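AvrL567-A (PDB 2OPC) is a flax rust avirulence protein, a secreted effector that is probably recognised inside flax cells by matching resistance proteins. Local coordinates at residues Leu57-His62 with Ile121-Lys126. Numbering follows the deposited sequence.
Sequences LHFCVH and IKLVPK. With CO (cobalt (II) ion), chain B.
The antiparallel pairing of C60 and H62 with V124 and K122, at the centre of a four-stranded sheet, illustrates how alternation along a strand can build a metal site: residues two apart share a face. Here C60 SG and H62 NE2 both reach the cobalt ion, NE2 at 2.0 Å, and SG lies at the edge of the imidazole, in its plane. SG stands anti to the backbone N (chi1 -169°), whereas H62 CG lies beside its own N and anti to the carbonyl carbon; the ring's own rotation then directs NE2 to the metal. One further ligand comes from outside the two segments. V124 supplies the floor, its CG2 lying over one ring face, 3.7 Å from the H62 ring centroid, in a CH-pi contact. The same methyl touches C60 CB at 3.9 Å, thus meeting both ligand residues. H62 CB rests against K122 CG, and the extended lysine chain carries NZ to E13 O.

Strands 58-63 and 118-125 hold this site through reciprocal backbone bonds in the hydrogen-bonded pairs C60-V124 and H62-K122; C60 N to V124 O measures 2.8 Å. Beyond them, K126 N reaches H58 O at 3.0 Å, from above the carbonyl plane. On the other face, away from the metal, V61 CG2 meets L123 CD2 at 3.9 Å, the side chains crossing obliquely, and V80 of strand 75-81 touches both.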
ATOM      1  N   LEU A  57      -4.895  10.738 -13.063  1.00 29.59           N
ATOM      2  CA  LEU A  57      -4.123   9.516 -13.294  1.00 29.01           C
ATOM      3  C   LEU A  57      -4.478   8.482 -12.232  1.00 28.34           C
ATOM      4  O   LEU A  57      -4.638   8.810 -11.056  1.00 27.59           O
ATOM      5  CB  LEU A  57      -2.609   9.774 -13.237  1.00 29.95           C
ATOM      6  CG  LEU A  57      -1.884  10.746 -14.171  1.00 33.39           C
ATOM      7  CD1 LEU A  57      -0.446  10.920 -13.723  1.00 36.97           C
ATOM      8  CD2 LEU A  57      -1.955  10.218 -15.603  1.00 35.56           C
ATOM      9  N   HIS A  58      -4.509   7.213 -12.641  1.00 28.15           N
ATOM     10  CA  HIS A  58      -4.894   6.102 -11.784  1.00 27.84           C
ATOM     11  C   HIS A  58      -3.776   5.098 -11.731  1.00 28.26           C
ATOM     12  O   HIS A  58      -3.093   4.857 -12.726  1.00 27.83           O
ATOM     13  CB  HIS A  58      -6.150   5.393 -12.319  1.00 28.33           C
ATOM     14  CG  HIS A  58      -7.404   6.202 -12.169  1.00 29.24           C
ATOM     15  ND1 HIS A  58      -7.778   7.192 -13.054  1.00 34.19           N
ATOM     16  CD2 HIS A  58      -8.366   6.156 -11.219  1.00 28.56           C
ATOM     17  CE1 HIS A  58      -8.914   7.736 -12.646  1.00 31.30           C
ATOM     18  NE2 HIS A  58      -9.296   7.117 -11.540  1.00 32.47           N
ATOM     19  N   PHE A  59      -3.617   4.517 -10.555  1.00 26.94           N
ATOM     20  CA  PHE A  59      -2.589   3.501 -10.290  1.00 27.15           C
ATOM     21  C   PHE A  59      -3.210   2.341  -9.550  1.00 27.78           C
ATOM     22  O   PHE A  59      -4.059   2.530  -8.671  1.00 28.62           O
ATOM     23  CB  PHE A  59      -1.462   4.110  -9.435  1.00 27.37           C
ATOM     24  CG  PHE A  59      -0.737   5.196 -10.151  1.00 27.48           C
ATOM     25  CD1 PHE A  59       0.393   4.903 -10.933  1.00 28.22           C
ATOM     26  CD2 PHE A  59      -1.262   6.495 -10.172  1.00 27.87           C
ATOM     27  CE1 PHE A  59       1.027   5.895 -11.683  1.00 29.28           C
ATOM     28  CE2 PHE A  59      -0.629   7.492 -10.930  1.00 28.93           C
ATOM     29  CZ  PHE A  59       0.507   7.166 -11.676  1.00 28.95           C
ATOM     30  N   CYS A  60      -2.727   1.149  -9.856  1.00 27.63           N
ATOM     31  CA  CYS A  60      -3.148  -0.016  -9.101  1.00 28.20           C
ATOM     32  C   CYS A  60      -2.150  -0.243  -7.958  1.00 28.38           C
ATOM     33  O   CYS A  60      -0.926  -0.152  -8.180  1.00 28.51           O
ATOM     34  CB  CYS A  60      -3.112  -1.177 -10.102  1.00 29.78           C
ATOM     35  SG  CYS A  60      -3.888  -2.719  -9.522  1.00 29.70           S
ATOM     36  N   VAL A  61      -2.678  -0.557  -6.758  1.00 28.14           N
ATOM     37  CA  VAL A  61      -1.812  -0.781  -5.568  1.00 29.03           C
ATOM     38  C   VAL A  61      -1.570  -2.271  -5.465  1.00 29.31           C
ATOM     39  O   VAL A  61      -2.518  -3.035  -5.186  1.00 31.83           O
ATOM     40  CB  VAL A  61      -2.464  -0.247  -4.296  1.00 28.98           C
ATOM     41  CG1 VAL A  61      -1.534  -0.420  -3.110  1.00 30.38           C
ATOM     42  CG2 VAL A  61      -2.824   1.210  -4.473  1.00 30.61           C
ATOM     43  N   HIS A  62      -0.343  -2.678  -5.740  1.00 28.20           N
ATOM     44  CA  HIS A  62       0.026  -4.087  -5.666  1.00 29.24           C
ATOM     45  C   HIS A  62       0.558  -4.396  -4.284  1.00 29.29           C
ATOM     46  O   HIS A  62       1.278  -3.596  -3.672  1.00 29.37           O
ATOM     47  CB  HIS A  62       1.051  -4.414  -6.768  1.00 29.16           C
ATOM     48  CG  HIS A  62       0.419  -4.536  -8.126  1.00 28.05           C
ATOM     49  ND1 HIS A  62       1.015  -5.153  -9.207  1.00 28.93           N
ATOM     50  CD2 HIS A  62      -0.832  -4.187  -8.523  1.00 30.22           C
ATOM     51  CE1 HIS A  62       0.169  -5.117 -10.229  1.00 29.69           C
ATOM     52  NE2 HIS A  62      -0.953  -4.550  -9.836  1.00 31.55           N
ATOM     53  N   ILE A 121       4.223  -3.197  -0.584  1.00 28.53           N
ATOM     54  CA  ILE A 121       3.256  -2.522  -1.495  1.00 28.85           C
ATOM     55  C   ILE A 121       4.001  -1.685  -2.514  1.00 29.27           C
ATOM     56  O   ILE A 121       5.135  -1.254  -2.312  1.00 28.41           O
ATOM     57  CB  ILE A 121       2.211  -1.663  -0.733  1.00 29.14           C
ATOM     58  CG1 ILE A 121       2.913  -0.695   0.230  1.00 30.89           C
ATOM     59  CG2 ILE A 121       1.230  -2.601  -0.022  1.00 30.73           C
ATOM     60  CD1 ILE A 121       1.931   0.272   0.994  1.00 29.48           C
ATOM     61  N   LYS A 122       3.342  -1.494  -3.667  1.00 29.81           N
ATOM     62  CA  LYS A 122       3.905  -0.621  -4.704  1.00 29.21           C
ATOM     63  C   LYS A 122       2.770  -0.196  -5.642  1.00 29.64           C
ATOM     64  O   LYS A 122       1.682  -0.764  -5.627  1.00 30.09           O
ATOM     65  CB  LYS A 122       4.993  -1.360  -5.503  1.00 30.19           C
ATOM     66  CG  LYS A 122       4.450  -2.546  -6.306  1.00 30.49           C
ATOM     67  CD  LYS A 122       5.609  -3.295  -7.005  1.00 31.07           C
ATOM     68  CE  LYS A 122       5.080  -4.489  -7.747  1.00 33.37           C
ATOM     69  NZ  LYS A 122       6.183  -5.069  -8.576  1.00 35.73           N
ATOM     70  N   LEU A 123       3.068   0.800  -6.463  1.00 28.80           N
ATOM     71  CA  LEU A 123       2.129   1.219  -7.503  1.00 28.73           C
ATOM     72  C   LEU A 123       2.583   0.753  -8.853  1.00 28.61           C
ATOM     73  O   LEU A 123       3.773   0.757  -9.157  1.00 28.97           O
ATOM     74  CB  LEU A 123       2.115   2.756  -7.609  1.00 29.43           C
ATOM     75  CG  LEU A 123       1.687   3.502  -6.352  1.00 29.15           C
ATOM     76  CD1 LEU A 123       1.752   5.025  -6.609  1.00 30.40           C
ATOM     77  CD2 LEU A 123       0.272   3.034  -5.898  1.00 30.90           C
ATOM     78  N   VAL A 124       1.587   0.436  -9.666  1.00 28.39           N
ATOM     79  CA  VAL A 124       1.819   0.281 -11.113  1.00 29.13           C
ATOM     80  C   VAL A 124       0.736   1.107 -11.818  1.00 28.47           C
ATOM     81  O   VAL A 124      -0.347   1.308 -11.295  1.00 28.54           O
ATOM     82  CB  VAL A 124       1.784  -1.199 -11.637  1.00 29.03           C
ATOM     83  CG1 VAL A 124       2.830  -2.062 -10.922  1.00 32.11           C
ATOM     84  CG2 VAL A 124       0.415  -1.848 -11.525  1.00 30.16           C
ATOM     85  N   PRO A 125       1.004   1.600 -13.026  1.00 29.34           N
ATOM     86  CA  PRO A 125      -0.061   2.316 -13.732  1.00 28.83           C
ATOM     87  C   PRO A 125      -1.319   1.452 -13.941  1.00 29.34           C
ATOM     88  O   PRO A 125      -1.240   0.233 -14.204  1.00 29.49           O
ATOM     89  CB  PRO A 125       0.597   2.692 -15.075  1.00 28.79           C
ATOM     90  CG  PRO A 125       2.071   2.761 -14.713  1.00 29.26           C
ATOM     91  CD  PRO A 125       2.271   1.593 -13.767  1.00 28.57           C
ATOM     92  N   LYS A 126      -2.490   2.089 -13.811  1.00 28.41           N
ATOM     93  CA  LYS A 126      -3.705   1.347 -14.063  1.00 28.79           C
ATOM     94  C   LYS A 126      -3.910   1.317 -15.562  1.00 29.02           C
ATOM     95  O   LYS A 126      -4.224   2.301 -16.203  1.00 31.09           O
ATOM     96  CB  LYS A 126      -4.863   1.958 -13.279  1.00 29.89           C
ATOM     97  CG  LYS A 126      -6.233   1.292 -13.477  1.00 31.54           C
ATOM     98  CD  LYS A 126      -6.334  -0.056 -12.835  1.00 36.33           C
ATOM     99  CE  LYS A 126      -7.763  -0.601 -13.095  1.00 38.29           C
ATOM    100  NZ  LYS A 126      -7.862  -2.065 -12.821  1.00 41.43           N
TER
HETATM  101 CO    CO B 201      -2.755  -4.357 -10.692  1.00 17.00          CO